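PDB 4OEV: putative peptide ABC-transport system periplasmic peptide-binding protein from Campylobacter jejuni, which binds nickel as the extracytoplasmic component of an ABC-type importer, holding the metal in this structure together with an oxalate ion. Local coordinates for residues S220-F225 against D461-Y466; E206-K211 against E229-L234; H285-S290 against K442-A447. All coordinates share one frame; numbering follows the deposited sequence.

Contact 1. Residues S220-F225 against D461-Y466; sequences SLLNIF and DFALVY
Leu222 and Phe225 reach from the turn and short helix at 220-225 onto Ala463 and Val465 of strand 454-467, and everything that passes between the two segments is apolar. Methyl-to-methyl packing makes up the first half. The two branches of Leu222 straddle the single methyl of Ala463: CD1 lies 3.6 Å from Ala463 CB and CD2 3.7 Å from the same atom. Leu222 CD2 also meets a second strand residue, 3.7 Å from Val465 CG2, the two side chains lying alongside one another and pointing opposite ways. Leu222 leaves its backbone aimed neither at the strand nor away from it, and the isobutyl end closes the gap.

The second half is a CH-pi contact. Val465 CG1 sits over one face of the Phe225 ring, 4.0 Å from the centroid and 21° off the normal, displaced toward the CG-CD1 side. With CG1 anti to the backbone N (chi1 -179°), the valine divides its methyls between two partners, CG1 for the phenylalanine and CG2 for the leucine. Phe225 has further company, since its ring also makes an edge-to-face pair with Phe231 and touches Ser204 of helix 200-208.

Along the strand the side chains alternate: Ala463 and Val465 point toward the 220-225 segment, Leu464 and Tyr466 away from it. Backbone bonds tie Leu464 to Leu234 within the antiparallel sheet and Ala463 to Ile217, just beyond strand 214-216. The turn at Leu222 and the one-turn helix after it thus pack on one side of strand 454-467, the layered packing characteristic of alpha/beta folds such as that of periplasmic solute-binding proteins.

Contact 2. Residues E206-K211 against E229-L234; sequences ELKNGK and ENFGIL
A Schellman motif closes helix 200-208 just where Leu207 and Lys208 meet Phe231, the first residue of strand 231-236. The aromatic ring carries most of the contact. Its CZ lies 3.3 Å from Leu207 O, which sits at the ring edge and near the ring plane, a position in which the positively polarised C-H rim faces the carbonyl oxygen. Beside this, Leu207 CB approaches Phe231 CE1 at 3.9 Å, and Leu207 CD2 reaches the same ring carbon at 4.0 Å, the leucine lying obliquely across the phenylalanine.

The same Leu207 carbonyl also takes part in ending the helix. In the Schellman pattern Lys211 N bonds to Glu206 O and Gly210 N to Leu207 O at 3.1 Å, with Gly210 at positive phi as the C-prime residue; Leu207 O therefore serves both the turn and the ring edge. An Asx turn overlaps it: Lys211 N donates to Asn209 OD1 at 3.2 Å, approaching in the carbonyl plane, although the angle of 135° at the hydrogen makes the bond rather bent. Lys208 passes the ring with its aliphatic part, CD being 4.4 Å from Phe231 CE2, before its NZ bonds to Ile224 O and forms a salt bridge with Asp228.

Contact 3. Residues H285-S290 against K442-A447; sequences HPLERS and KDFIDA
This is a buried loop-on-helix contact: His285, Pro286 and Leu287, in the loop after strand 280-282, rest on Ile445 and Phe444 of helix 434-450. Ile445 CD1 lies over one face of the His285 ring, offset toward the rim, 3.9 Å from the ring centroid and 26° off its normal, a CH-pi approach. A second branch broadens the cover, Ile445 CG2 lying 3.7 Å from His285 CD2. The opposite face is taken by Glu288 CG, so the imidazole is sandwiched between two aliphatic groups.

Phe444 receives the other two loop residues. Leu287 CD1 comes to the ring edge, near its plane, 3.8 Å from Phe444 CE2, and the two side chains cross at about a right angle. Pro286 CG approaches Phe444 CE2 obliquely at 3.9 Å. A chi1 of 164° turns the Phe444 ring away from its backbone N, bringing its end nearer the loop than its CB direction suggests, while Val421, Ala424 and Leu425 of helix 419-429 also touch it.

Polar bonds brace the loop. Leu287 N donates to His285 ND1 at 3.0 Å, tilted 21° from the ring plane, and His285 N donates to Glu288 OE1 at 3.0 Å, meeting that oxygen from above the carboxylate plane. Asn293 OD1 bonds to His285 NE2. Leu287 to Ser290 form a type I beta turn, and Tyr459 OH bonds to both His285 O and Glu288 N.

Because ND1 accepts a backbone N-H while NE2 faces an amide oxygen, the histidine is consistent with a neutral ring protonated on NE2, its rotation fixed by polar partners at both nitrogens.

How the contacts relate
Contact 1 lies on strand 454-467, contact 2 uses that strand's neighbour in the antiparallel sheet, 231-236, and contact 3 uses helix 434-450, which directly precedes the strand. Contacts 1 and 2 lie 10 Å apart between centres; their segments alternate along the sequence, and Gly232 N probably bonds to Tyr466 O between them. Contact 3, whose segments both fall between those of contact 1, is a distant region about 30 Å away centre to centre, met only where Asp461 OD1 packs 4.1 Å from Arg289 NH2. Contact 2 closes before contact 3 begins, and their nearest atoms stay about 13 Å apart. No contact includes a nickel or oxalate site residue; the Pro286 side chain is about 14 Å from the nickel ion.

Contact 1. Residues S220-F225 against D461-Y466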
loop_
_atom_site.group_PDB
_atom_site.type_symbol
_atom_site.label_atom_id
_atom_site.label_comp_id
_atom_site.label_asym_id
_atom_site.label_seq_id
_atom_site.Cartn_x
_atom_site.Cartn_y
_atom_site.Cartn_z
ATOM N N SER A 220 -18.407 8.419 4.352
ATOM C CA SER A 220 -19.117 9.349 5.229
ATOM C C SER A 220 -19.568 10.611 4.511
ATOM O O SER A 220 -20.388 11.385 5.032
ATOM C CB SER A 220 -18.252 9.744 6.418
ATOM O OG SER A 220 -17.193 10.601 6.015
ATOM N N LEU A 221 -19.047 10.812 3.308
ATOM C CA LEU A 221 -19.300 12.034 2.572
ATOM C C LEU A 221 -20.045 11.800 1.275
ATOM O O LEU A 221 -20.324 12.758 0.571
ATOM C CB LEU A 221 -17.974 12.747 2.279
ATOM C CG LEU A 221 -17.254 13.270 3.521
ATOM C CD1 LEU A 221 -15.769 13.497 3.261
ATOM C CD2 LEU A 221 -17.911 14.557 4.017
ATOM N N LEU A 222 -20.412 10.549 0.983
ATOM C CA LEU A 222 -20.961 10.198 -0.340
ATOM C C LEU A 222 -22.375 10.726 -0.532
ATOM O O LEU A 222 -22.871 10.912 -1.675
ATOM C CB LEU A 222 -20.964 8.691 -0.532
ATOM C CG LEU A 222 -19.641 8.062 -0.969
ATOM C CD1 LEU A 222 -19.851 6.583 -1.275
ATOM C CD2 LEU A 222 -18.974 8.827 -2.150
ATOM N N ASN A 223 -23.030 10.989 0.584
ATOM C CA ASN A 223 -24.402 11.456 0.477
ATOM C C ASN A 223 -24.524 12.761 -0.312
ATOM O O ASN A 223 -25.536 12.989 -0.973
ATOM C CB ASN A 223 -25.039 11.645 1.870
ATOM C CG ASN A 223 -25.402 10.330 2.543
ATOM O OD1 ASN A 223 -25.071 9.247 2.050
ATOM N ND2 ASN A 223 -26.127 10.423 3.680
ATOM N N ILE A 224 -23.524 13.632 -0.262
ATOM C CA ILE A 224 -23.697 14.858 -1.022
ATOM C C ILE A 224 -23.423 14.684 -2.529
ATOM O O ILE A 224 -23.556 15.662 -3.264
ATOM C CB ILE A 224 -22.830 16.004 -0.491
ATOM C CG1 ILE A 224 -21.350 15.726 -0.765
ATOM C CG2 ILE A 224 -23.083 16.209 0.998
ATOM C CD1 ILE A 224 -20.479 16.953 -0.583
ATOM N N PHE A 225 -23.064 13.465 -2.973
ATOM C CA PHE A 225 -22.883 13.181 -4.422
ATOM C C PHE A 225 -23.936 12.217 -5.010
ATOM O O PHE A 225 -24.170 12.216 -6.231
ATOM C CB PHE A 225 -21.474 12.607 -4.691
ATOM C CG PHE A 225 -20.397 13.605 -4.463
ATOM C CD1 PHE A 225 -20.188 14.632 -5.362
ATOM C CD2 PHE A 225 -19.645 13.571 -3.282
ATOM C CE1 PHE A 225 -19.225 15.598 -5.123
ATOM C CE2 PHE A 225 -18.672 14.533 -3.041
ATOM C CZ PHE A 225 -18.465 15.547 -3.938
ATOM N N ASP A 461 -14.025 -0.973 0.477
ATOM C CA ASP A 461 -14.263 -0.583 -0.907
ATOM C C ASP A 461 -13.936 0.889 -1.015
ATOM O O ASP A 461 -13.944 1.620 -0.022
ATOM C CB ASP A 461 -15.700 -0.799 -1.357
ATOM C CG ASP A 461 -15.991 -2.210 -1.694
ATOM O OD1 ASP A 461 -15.064 -3.029 -1.599
ATOM O OD2 ASP A 461 -17.143 -2.495 -2.090
ATOM N N PHE A 462 -13.686 1.338 -2.235
ATOM C CA PHE A 462 -13.416 2.747 -2.438
ATOM C C PHE A 462 -14.460 3.318 -3.355
ATOM O O PHE A 462 -14.971 2.630 -4.237
ATOM C CB PHE A 462 -12.001 2.968 -2.998
ATOM C CG PHE A 462 -10.941 2.881 -1.942
ATOM C CD1 PHE A 462 -10.621 3.998 -1.188
ATOM C CD2 PHE A 462 -10.285 1.694 -1.702
ATOM C CE1 PHE A 462 -9.671 3.941 -0.162
ATOM C CE2 PHE A 462 -9.317 1.622 -0.666
ATOM C CZ PHE A 462 -9.009 2.739 0.082
ATOM N N ALA A 463 -14.775 4.587 -3.128
ATOM C CA ALA A 463 -15.715 5.284 -3.980
ATOM C C ALA A 463 -14.963 6.313 -4.811
ATOM O O ALA A 463 -14.492 7.324 -4.281
ATOM C CB ALA A 463 -16.848 5.961 -3.120
ATOM N N LEU A 464 -14.828 6.040 -6.110
ATOM C CA LEU A 464 -14.267 7.023 -7.020
ATOM C C LEU A 464 -15.354 7.968 -7.466
ATOM O O LEU A 464 -16.281 7.587 -8.211
ATOM C CB LEU A 464 -13.595 6.351 -8.242
ATOM C CG LEU A 464 -13.106 7.308 -9.339
ATOM C CD1 LEU A 464 -12.271 8.456 -8.785
ATOM C CD2 LEU A 464 -12.303 6.494 -10.387
ATOM N N VAL A 465 -15.254 9.214 -7.038
ATOM C CA VAL A 465 -16.299 10.150 -7.437
ATOM C C VAL A 465 -15.812 11.039 -8.564
ATOM O O VAL A 465 -14.768 11.678 -8.454
ATOM C CB VAL A 465 -16.777 11.037 -6.305
ATOM C CG1 VAL A 465 -17.870 11.942 -6.824
ATOM C CG2 VAL A 465 -17.277 10.192 -5.133
ATOM N N TYR A 466 -16.556 11.102 -9.644
ATOM C CA TYR A 466 -15.990 11.788 -10.807
ATOM C C TYR A 466 -16.989 12.678 -11.553
ATOM O O TYR A 466 -18.159 12.330 -11.779
ATOM C CB TYR A 466 -15.358 10.745 -11.779
ATOM C CG TYR A 466 -16.380 9.748 -12.313
ATOM C CD1 TYR A 466 -16.684 8.580 -11.600
ATOM C CD2 TYR A 466 -17.072 9.998 -13.484
ATOM C CE1 TYR A 466 -17.658 7.704 -12.059
ATOM C CE2 TYR A 466 -18.038 9.114 -13.959
ATOM C CZ TYR A 466 -18.306 7.965 -13.233
ATOM O OH TYR A 466 -19.263 7.098 -13.688
#

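Contact 2. Residues E206-K211 against E229-L234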
loop_
_atom_site.group_PDB
_atom_site.type_symbol
_atom_site.label_atom_id
_atom_site.label_comp_id
_atom_site.label_asym_id
_atom_site.label_seq_id
_atom_site.Cartn_x
_atom_site.Cartn_y
_atom_site.Cartn_z
ATOM N N GLU A 206 -13.988 20.437 -3.530
ATOM C CA GLU A 206 -13.373 20.823 -4.779
ATOM C C GLU A 206 -14.031 20.107 -5.953
ATOM O O GLU A 206 -14.062 20.631 -7.076
ATOM C CB GLU A 206 -11.859 20.590 -4.730
ATOM C CG GLU A 206 -11.197 21.578 -3.778
ATOM C CD GLU A 206 -9.741 21.847 -4.063
ATOM O OE1 GLU A 206 -9.236 21.469 -5.145
ATOM O OE2 GLU A 206 -9.097 22.468 -3.196
ATOM N N LEU A 207 -14.600 18.938 -5.716
ATOM C CA LEU A 207 -15.446 18.353 -6.744
ATOM C C LEU A 207 -16.624 19.282 -6.984
ATOM O O LEU A 207 -16.906 19.676 -8.116
ATOM C CB LEU A 207 -15.947 16.968 -6.338
ATOM C CG LEU A 207 -14.915 15.854 -6.528
ATOM C CD1 LEU A 207 -15.329 14.571 -5.793
ATOM C CD2 LEU A 207 -14.704 15.617 -8.023
ATOM N N LYS A 208 -17.275 19.679 -5.887
ATOM C CA LYS A 208 -18.474 20.506 -5.977
ATOM C C LYS A 208 -18.242 21.855 -6.613
ATOM O O LYS A 208 -19.059 22.296 -7.412
ATOM C CB LYS A 208 -19.070 20.681 -4.578
ATOM C CG LYS A 208 -19.805 19.460 -4.088
ATOM C CD LYS A 208 -21.200 19.344 -4.746
ATOM C CE LYS A 208 -21.952 18.116 -4.206
ATOM N NZ LYS A 208 -23.367 17.981 -4.675
ATOM N N ASN A 209 -17.132 22.523 -6.325
ATOM C CA ASN A 209 -16.931 23.837 -6.943
ATOM C C ASN A 209 -16.083 23.786 -8.238
ATOM O O ASN A 209 -15.624 24.818 -8.730
ATOM C CB ASN A 209 -16.326 24.809 -5.925
ATOM C CG ASN A 209 -14.923 24.439 -5.500
ATOM O OD1 ASN A 209 -14.209 23.711 -6.187
ATOM N ND2 ASN A 209 -14.527 24.923 -4.330
ATOM N N GLY A 210 -15.892 22.583 -8.777
ATOM C CA GLY A 210 -15.253 22.396 -10.073
ATOM C C GLY A 210 -13.760 22.613 -10.129
ATOM O O GLY A 210 -13.201 22.836 -11.205
ATOM N N LYS A 211 -13.104 22.546 -8.978
ATOM C CA LYS A 211 -11.648 22.714 -8.936
ATOM C C LYS A 211 -10.886 21.431 -9.302
ATOM O O LYS A 211 -9.698 21.473 -9.673
ATOM C CB LYS A 211 -11.231 23.191 -7.549
ATOM C CG LYS A 211 -11.297 24.695 -7.362
ATOM C CD LYS A 211 -11.271 25.047 -5.873
ATOM C CE LYS A 211 -10.897 26.497 -5.657
ATOM N NZ LYS A 211 -9.412 26.531 -5.498
ATOM N N GLU A 229 -26.494 14.817 -10.306
ATOM C CA GLU A 229 -26.331 14.253 -11.662
ATOM C C GLU A 229 -25.034 14.700 -12.325
ATOM O O GLU A 229 -24.677 14.214 -13.436
ATOM C CB GLU A 229 -27.546 14.624 -12.563
ATOM C CG GLU A 229 -28.168 16.011 -12.316
ATOM C CD GLU A 229 -28.826 16.186 -10.890
ATOM O OE1 GLU A 229 -29.192 15.192 -10.209
ATOM O OE2 GLU A 229 -28.942 17.339 -10.430
ATOM N N ASN A 230 -24.358 15.679 -11.729
ATOM C CA ASN A 230 -23.125 16.161 -12.340
ATOM C C ASN A 230 -21.986 15.200 -12.116
ATOM O O ASN A 230 -20.947 15.320 -12.775
ATOM C CB ASN A 230 -22.763 17.561 -11.833
ATOM C CG ASN A 230 -23.729 18.641 -12.350
ATOM O OD1 ASN A 230 -24.014 18.720 -13.558
ATOM N ND2 ASN A 230 -24.246 19.466 -11.439
ATOM N N PHE A 231 -22.196 14.219 -11.234
ATOM C CA PHE A 231 -21.155 13.280 -10.858
ATOM C C PHE A 231 -21.580 11.829 -10.977
ATOM O O PHE A 231 -22.752 11.501 -10.828
ATOM C CB PHE A 231 -20.691 13.545 -9.414
ATOM C CG PHE A 231 -20.186 14.933 -9.210
ATOM C CD1 PHE A 231 -18.872 15.246 -9.510
ATOM C CD2 PHE A 231 -21.038 15.938 -8.755
ATOM C CE1 PHE A 231 -18.392 16.530 -9.331
ATOM C CE2 PHE A 231 -20.568 17.233 -8.592
ATOM C CZ PHE A 231 -19.234 17.524 -8.879
ATOM N N GLY A 232 -20.593 10.974 -11.253
ATOM C CA GLY A 232 -20.764 9.537 -11.161
ATOM C C GLY A 232 -20.024 8.994 -9.937
ATOM O O GLY A 232 -19.187 9.680 -9.369
ATOM N N ILE A 233 -20.367 7.787 -9.498
ATOM C CA ILE A 233 -19.667 7.145 -8.377
ATOM C C ILE A 233 -19.360 5.706 -8.753
ATOM O O ILE A 233 -20.268 4.901 -8.918
ATOM C CB ILE A 233 -20.499 7.157 -7.082
ATOM C CG1 ILE A 233 -20.935 8.582 -6.740
ATOM C CG2 ILE A 233 -19.683 6.545 -5.947
ATOM C CD1 ILE A 233 -22.022 8.663 -5.655
ATOM N N LEU A 234 -18.082 5.393 -8.914
ATOM C CA LEU A 234 -17.641 4.051 -9.235
ATOM C C LEU A 234 -17.198 3.350 -7.966
ATOM O O LEU A 234 -16.269 3.838 -7.316
ATOM C CB LEU A 234 -16.468 4.073 -10.194
ATOM C CG LEU A 234 -16.807 3.966 -11.664
ATOM C CD1 LEU A 234 -15.509 4.198 -12.376
ATOM C CD2 LEU A 234 -17.406 2.609 -11.990
#

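Contact 3. Residues H285-S290 against K442-A447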
loop_
_atom_site.group_PDB
_atom_site.type_symbol
_atom_site.label_atom_id
_atom_site.label_comp_id
_atom_site.label_asym_id
_atom_site.label_seq_id
_atom_site.Cartn_x
_atom_site.Cartn_y
_atom_site.Cartn_z
ATOM N N HIS A 285 -7.339 -11.078 8.933
ATOM C CA HIS A 285 -5.908 -11.242 8.636
ATOM C C HIS A 285 -5.555 -10.508 7.319
ATOM O O HIS A 285 -6.446 -9.955 6.683
ATOM C CB HIS A 285 -5.542 -12.735 8.616
ATOM C CG HIS A 285 -5.941 -13.477 7.372
ATOM N ND1 HIS A 285 -5.363 -13.248 6.139
ATOM C CD2 HIS A 285 -6.790 -14.518 7.199
ATOM C CE1 HIS A 285 -5.877 -14.074 5.254
ATOM N NE2 HIS A 285 -6.741 -14.862 5.868
ATOM N N PRO A 286 -4.259 -10.445 6.941
ATOM C CA PRO A 286 -3.922 -9.418 5.936
ATOM C C PRO A 286 -3.919 -9.913 4.486
ATOM O O PRO A 286 -3.550 -9.153 3.561
ATOM C CB PRO A 286 -2.524 -8.999 6.353
ATOM C CG PRO A 286 -1.922 -10.258 6.874
ATOM C CD PRO A 286 -3.047 -11.105 7.448
ATOM N N LEU A 287 -4.407 -11.127 4.267
ATOM C CA LEU A 287 -4.360 -11.695 2.924
ATOM C C LEU A 287 -5.704 -12.230 2.437
ATOM O O LEU A 287 -5.738 -13.191 1.658
ATOM C CB LEU A 287 -3.297 -12.812 2.881
ATOM C CG LEU A 287 -1.840 -12.386 3.011
ATOM C CD1 LEU A 287 -0.960 -13.587 3.186
ATOM C CD2 LEU A 287 -1.396 -11.606 1.775
ATOM N N GLU A 288 -6.811 -11.591 2.850
ATOM C CA GLU A 288 -8.167 -12.124 2.583
ATOM C C GLU A 288 -8.728 -11.819 1.179
ATOM O O GLU A 288 -9.862 -12.225 0.833
ATOM C CB GLU A 288 -9.132 -11.603 3.647
ATOM C CG GLU A 288 -8.743 -12.148 5.036
ATOM C CD GLU A 288 -9.806 -11.899 6.082
ATOM O OE1 GLU A 288 -9.566 -11.021 6.955
ATOM O OE2 GLU A 288 -10.859 -12.561 6.014
ATOM N N ARG A 289 -7.938 -11.114 0.381
ATOM C CA ARG A 289 -8.268 -10.947 -1.029
ATOM C C ARG A 289 -7.187 -11.575 -1.912
ATOM O O ARG A 289 -7.195 -11.393 -3.144
ATOM C CB ARG A 289 -8.437 -9.471 -1.391
ATOM C CG ARG A 289 -9.784 -8.895 -0.939
ATOM C CD ARG A 289 -10.340 -7.975 -2.010
ATOM N NE ARG A 289 -11.494 -7.247 -1.494
ATOM C CZ ARG A 289 -12.757 -7.573 -1.749
ATOM N NH1 ARG A 289 -13.025 -8.600 -2.552
ATOM N NH2 ARG A 289 -13.752 -6.857 -1.221
ATOM N N SER A 290 -6.354 -12.396 -1.290
ATOM C CA SER A 290 -5.267 -13.114 -1.986
ATOM C C SER A 290 -5.545 -14.583 -2.290
ATOM O O SER A 290 -6.334 -15.223 -1.587
ATOM C CB SER A 290 -4.015 -13.055 -1.135
ATOM O OG SER A 290 -2.982 -13.794 -1.774
ATOM N N LYS A 442 -0.417 -20.181 4.926
ATOM C CA LYS A 442 -1.288 -20.639 6.010
ATOM C C LYS A 442 -0.563 -20.619 7.367
ATOM O O LYS A 442 -1.114 -20.128 8.363
ATOM C CB LYS A 442 -1.837 -22.035 5.717
ATOM C CG LYS A 442 -2.739 -22.580 6.822
ATOM C CD LYS A 442 -2.948 -24.078 6.660
ATOM C CE LYS A 442 -4.135 -24.594 7.454
ATOM N NZ LYS A 442 -3.864 -24.703 8.934
ATOM N N ASP A 443 0.693 -21.072 7.412
ATOM C CA ASP A 443 1.503 -20.983 8.637
ATOM C C ASP A 443 1.601 -19.528 9.127
ATOM O O ASP A 443 1.438 -19.225 10.310
ATOM C CB ASP A 443 2.920 -21.530 8.393
ATOM C CG ASP A 443 2.943 -23.040 8.215
ATOM O OD1 ASP A 443 1.996 -23.705 8.662
ATOM O OD2 ASP A 443 3.908 -23.568 7.609
ATOM N N PHE A 444 1.846 -18.630 8.191
ATOM C CA PHE A 444 1.921 -17.233 8.491
ATOM C C PHE A 444 0.615 -16.690 9.141
ATOM O O PHE A 444 0.643 -16.033 10.209
ATOM C CB PHE A 444 2.254 -16.490 7.187
ATOM C CG PHE A 444 2.001 -14.997 7.252
ATOM C CD1 PHE A 444 2.707 -14.212 8.124
ATOM C CD2 PHE A 444 1.067 -14.395 6.424
ATOM C CE1 PHE A 444 2.503 -12.851 8.196
ATOM C CE2 PHE A 444 0.847 -13.038 6.484
ATOM C CZ PHE A 444 1.561 -12.252 7.373
ATOM N N ILE A 445 -0.508 -16.960 8.478
ATOM C CA ILE A 445 -1.843 -16.578 8.942
ATOM C C ILE A 445 -2.138 -17.171 10.342
ATOM O O ILE A 445 -2.663 -16.486 11.232
ATOM C CB ILE A 445 -2.926 -17.076 7.926
ATOM C CG1 ILE A 445 -2.820 -16.275 6.618
ATOM C CG2 ILE A 445 -4.333 -16.950 8.481
ATOM C CD1 ILE A 445 -3.636 -16.855 5.482
ATOM N N ASP A 446 -1.801 -18.449 10.527
ATOM C CA ASP A 446 -2.022 -19.105 11.805
ATOM C C ASP A 446 -1.145 -18.506 12.877
ATOM O O ASP A 446 -1.596 -18.370 14.015
ATOM C CB ASP A 446 -1.753 -20.608 11.718
ATOM C CG ASP A 446 -2.774 -21.348 10.895
ATOM O OD1 ASP A 446 -3.933 -20.886 10.751
ATOM O OD2 ASP A 446 -2.407 -22.414 10.381
ATOM N N ALA A 447 0.097 -18.189 12.531
ATOM C CA ALA A 447 1.035 -17.557 13.489
ATOM C C ALA A 447 0.562 -16.185 13.914
ATOM O O ALA A 447 0.770 -15.788 15.073
ATOM C CB ALA A 447 2.442 -17.430 12.904
#